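PDB 3UHF: glutamate racemase from Campylobacter jejuni, which belongs to the Asp/Glu/hydantoin racemase family of two-domain alpha/beta enzymes and is modelled here with d-glutamic acid in its pocket. Local coordinates for residues P112-I117 with E237-D242. Residues are numbered along the deposited sequence; the frame is centred on the assembly and turned at random.
Sequences PVYGVI and ERENID
Pro-112, leading into the short edge strand 113-114, and Glu-239, the first residue to leave helical geometry after helix 227-238, keep their backbones well apart, with 9.5 Å between Pro-112 CA and Glu-239 CA, and side chains alone bridge the gap. A single short hydrogen bond joins them: Tyr-114 OH donates to Glu-239 OE2 over 2.6 Å. The oxygen lies at the ring edge, in the ring plane, and accepts through its anti lone pair, while the carboxylate is turned 59° from the ring. With CG anti to the carbonyl carbon (chi1 -64°), Glu-239 brings CG to 4.0 Å from Tyr-114 CE2, and the bend at chi2 (-70°) turns the carboxylate so that OE2 faces the hydroxyl. Pro-112 CG lies 3.9 Å from Glu-239 OE2, a looser contact. Arg-238 offers CB to the phenol, 4.1 Å from Tyr-114 OH, but its guanidinium leads away to salt bridges with Glu-237 (Arg-238 NH1 to Glu-237 OE2, 3.2 Å) and Glu-122 of helix 117-128. Phe-234 and Leu-235 also meet the Tyr-114 side chain. Helix 227-238, running on from edge strand 223-226 of the four-stranded sheet, thus packs its C-terminal end against the edge of the five-stranded sheet, joining the two alpha/beta halves of the racemase fold.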
ATOM      1  N   PRO A 112     -11.981   0.174  13.283  1.00 29.36           N
ATOM      2  CA  PRO A 112     -11.965  -0.053  11.836  1.00 30.19           C
ATOM      3  C   PRO A 112     -10.593  -0.480  11.329  1.00 28.11           C
ATOM      4  O   PRO A 112      -9.576   0.012  11.819  1.00 29.75           O
ATOM      5  CB  PRO A 112     -12.324   1.322  11.263  1.00 30.48           C
ATOM      6  CG  PRO A 112     -13.124   1.984  12.350  1.00 33.02           C
ATOM      7  CD  PRO A 112     -12.518   1.503  13.634  1.00 30.60           C
ATOM      8  N   VAL A 113     -10.584  -1.390  10.362  1.00 21.56           N
ATOM      9  CA  VAL A 113      -9.362  -1.824   9.694  1.00 22.16           C
ATOM     10  C   VAL A 113      -9.586  -1.689   8.195  1.00 27.74           C
ATOM     11  O   VAL A 113     -10.545  -2.242   7.657  1.00 28.80           O
ATOM     12  CB  VAL A 113      -9.025  -3.274  10.041  1.00 23.43           C
ATOM     13  CG1 VAL A 113      -7.747  -3.734   9.312  1.00 24.44           C
ATOM     14  CG2 VAL A 113      -8.872  -3.436  11.557  1.00 25.75           C
ATOM     15  N   TYR A 114      -8.716  -0.938   7.526  1.00 24.02           N
ATOM     16  CA  TYR A 114      -8.828  -0.718   6.084  1.00 20.91           C
ATOM     17  C   TYR A 114      -7.540  -1.135   5.401  1.00 21.83           C
ATOM     18  O   TYR A 114      -6.456  -0.836   5.908  1.00 25.48           O
ATOM     19  CB  TYR A 114      -9.074   0.760   5.783  1.00 22.86           C
ATOM     20  CG  TYR A 114     -10.406   1.259   6.304  1.00 25.01           C
ATOM     21  CD1 TYR A 114     -11.592   0.832   5.725  1.00 28.54           C
ATOM     22  CD2 TYR A 114     -10.474   2.137   7.378  1.00 29.18           C
ATOM     23  CE1 TYR A 114     -12.822   1.273   6.198  1.00 28.69           C
ATOM     24  CE2 TYR A 114     -11.706   2.588   7.861  1.00 31.91           C
ATOM     25  CZ  TYR A 114     -12.866   2.149   7.262  1.00 33.52           C
ATOM     26  OH  TYR A 114     -14.082   2.586   7.726  1.00 37.85           O
ATOM     27  N   GLY A 115      -7.673  -1.817   4.261  1.00 19.80           N
ATOM     28  CA  GLY A 115      -6.542  -2.168   3.409  1.00 18.30           C
ATOM     29  C   GLY A 115      -6.492  -1.173   2.264  1.00 19.13           C
ATOM     30  O   GLY A 115      -7.190  -0.147   2.312  1.00 22.55           O
ATOM     31  N   VAL A 116      -5.692  -1.462   1.241  1.00 17.23           N
ATOM     32  CA  VAL A 116      -5.500  -0.531   0.137  1.00 15.56           C
ATOM     33  C   VAL A 116      -6.092  -1.010  -1.192  1.00 22.95           C
ATOM     34  O   VAL A 116      -6.030  -0.299  -2.193  1.00 20.65           O
ATOM     35  CB  VAL A 116      -4.006  -0.200  -0.070  1.00 16.83           C
ATOM     36  CG1 VAL A 116      -3.485   0.663   1.084  1.00 18.98           C
ATOM     37  CG2 VAL A 116      -3.175  -1.495  -0.211  1.00 18.58           C
ATOM     38  N   ILE A 117      -6.668  -2.205  -1.212  1.00 17.88           N
ATOM     39  CA  ILE A 117      -7.136  -2.762  -2.477  1.00 14.96           C
ATOM     40  C   ILE A 117      -8.462  -2.139  -2.935  1.00 19.66           C
ATOM     41  O   ILE A 117      -8.578  -1.714  -4.084  1.00 19.38           O
ATOM     42  CB  ILE A 117      -7.238  -4.298  -2.418  1.00 15.34           C
ATOM     43  CG1 ILE A 117      -5.834  -4.883  -2.212  1.00 14.56           C
ATOM     44  CG2 ILE A 117      -7.851  -4.840  -3.694  1.00 16.30           C
ATOM     45  CD1 ILE A 117      -5.799  -6.387  -2.049  1.00 16.69           C
ATOM     46  N   GLU A 237     -13.790   9.765   2.562  1.00 36.24           N
ATOM     47  CA  GLU A 237     -15.181   9.439   2.266  1.00 42.26           C
ATOM     48  C   GLU A 237     -15.824   8.518   3.308  1.00 41.06           C
ATOM     49  O   GLU A 237     -17.012   8.630   3.591  1.00 42.37           O
ATOM     50  CB  GLU A 237     -15.272   8.779   0.895  1.00 37.50           C
ATOM     51  CG  GLU A 237     -14.793   9.644  -0.245  1.00 42.68           C
ATOM     52  CD  GLU A 237     -14.397   8.815  -1.452  1.00 49.43           C
ATOM     53  OE1 GLU A 237     -13.989   9.400  -2.479  1.00 50.23           O
ATOM     54  OE2 GLU A 237     -14.486   7.572  -1.358  1.00 41.82           O
ATOM     55  N   ARG A 238     -15.034   7.595   3.852  1.00 38.01           N
ATOM     56  CA  ARG A 238     -15.541   6.540   4.731  1.00 42.57           C
ATOM     57  C   ARG A 238     -15.605   6.966   6.185  1.00 46.33           C
ATOM     58  O   ARG A 238     -16.476   6.526   6.930  1.00 53.05           O
ATOM     59  CB  ARG A 238     -14.659   5.292   4.642  1.00 40.48           C
ATOM     60  CG  ARG A 238     -15.226   4.179   3.783  1.00 52.71           C
ATOM     61  CD  ARG A 238     -15.165   4.533   2.318  1.00 56.65           C
ATOM     62  NE  ARG A 238     -15.719   3.472   1.483  1.00 62.05           N
ATOM     63  CZ  ARG A 238     -15.851   3.558   0.162  1.00 63.14           C
ATOM     64  NH1 ARG A 238     -15.471   4.658  -0.477  1.00 56.83           N
ATOM     65  NH2 ARG A 238     -16.364   2.544  -0.520  1.00 63.26           N
ATOM     66  N   GLU A 239     -14.655   7.792   6.596  1.00 44.35           N
ATOM     67  CA  GLU A 239     -14.585   8.224   7.981  1.00 45.50           C
ATOM     68  C   GLU A 239     -14.825   9.722   8.088  1.00 52.54           C
ATOM     69  O   GLU A 239     -14.833  10.438   7.085  1.00 50.55           O
ATOM     70  CB  GLU A 239     -13.234   7.836   8.592  1.00 48.68           C
ATOM     71  CG  GLU A 239     -13.004   6.329   8.660  1.00 45.97           C
ATOM     72  CD  GLU A 239     -13.898   5.642   9.685  1.00 52.77           C
ATOM     73  OE1 GLU A 239     -14.313   6.306  10.652  1.00 53.84           O
ATOM     74  OE2 GLU A 239     -14.189   4.439   9.526  1.00 55.23           O
ATOM     75  N   ASN A 240     -15.038  10.188   9.311  1.00 59.12           N
ATOM     76  CA  ASN A 240     -15.246  11.604   9.543  1.00 76.03           C
ATOM     77  C   ASN A 240     -13.937  12.257   9.961  1.00 78.50           C
ATOM     78  O   ASN A 240     -13.625  12.332  11.149  1.00 82.75           O
ATOM     79  CB  ASN A 240     -16.313  11.806  10.616  1.00 86.39           C
ATOM     80  CG  ASN A 240     -17.027  13.126  10.479  1.00 95.88           C
ATOM     81  OD1 ASN A 240     -16.797  13.877   9.528  1.00 99.27           O
ATOM     82  ND2 ASN A 240     -17.910  13.419  11.427  1.00101.89           N
ATOM     83  N   ILE A 241     -13.167  12.720   8.978  1.00 73.57           N
ATOM     84  CA  ILE A 241     -11.855  13.294   9.251  1.00 63.04           C
ATOM     85  C   ILE A 241     -11.768  14.773   8.904  1.00 66.63           C
ATOM     86  O   ILE A 241     -11.824  15.155   7.734  1.00 70.88           O
ATOM     87  CB  ILE A 241     -10.752  12.571   8.476  1.00 56.45           C
ATOM     88  CG1 ILE A 241     -11.055  11.078   8.367  1.00 52.21           C
ATOM     89  CG2 ILE A 241      -9.406  12.800   9.142  1.00 53.21           C
ATOM     90  CD1 ILE A 241      -9.976  10.309   7.658  1.00 43.12           C
ATOM     91  N   ASP A 242     -11.624  15.604   9.930  1.00 61.98           N
ATOM     92  CA  ASP A 242     -11.321  17.011   9.729  1.00 65.86           C
ATOM     93  C   ASP A 242      -9.827  17.143   9.460  1.00 57.74           C
ATOM     94  O   ASP A 242      -9.019  16.456  10.087  1.00 59.47           O
ATOM     95  CB  ASP A 242     -11.705  17.824  10.969  1.00 73.21           C
ATOM     96  CG  ASP A 242     -13.208  17.872  11.198  1.00 82.04           C
ATOM     97  OD1 ASP A 242     -13.957  18.088  10.219  1.00 85.21           O
ATOM     98  OD2 ASP A 242     -13.642  17.693  12.357  1.00 83.60           O
TER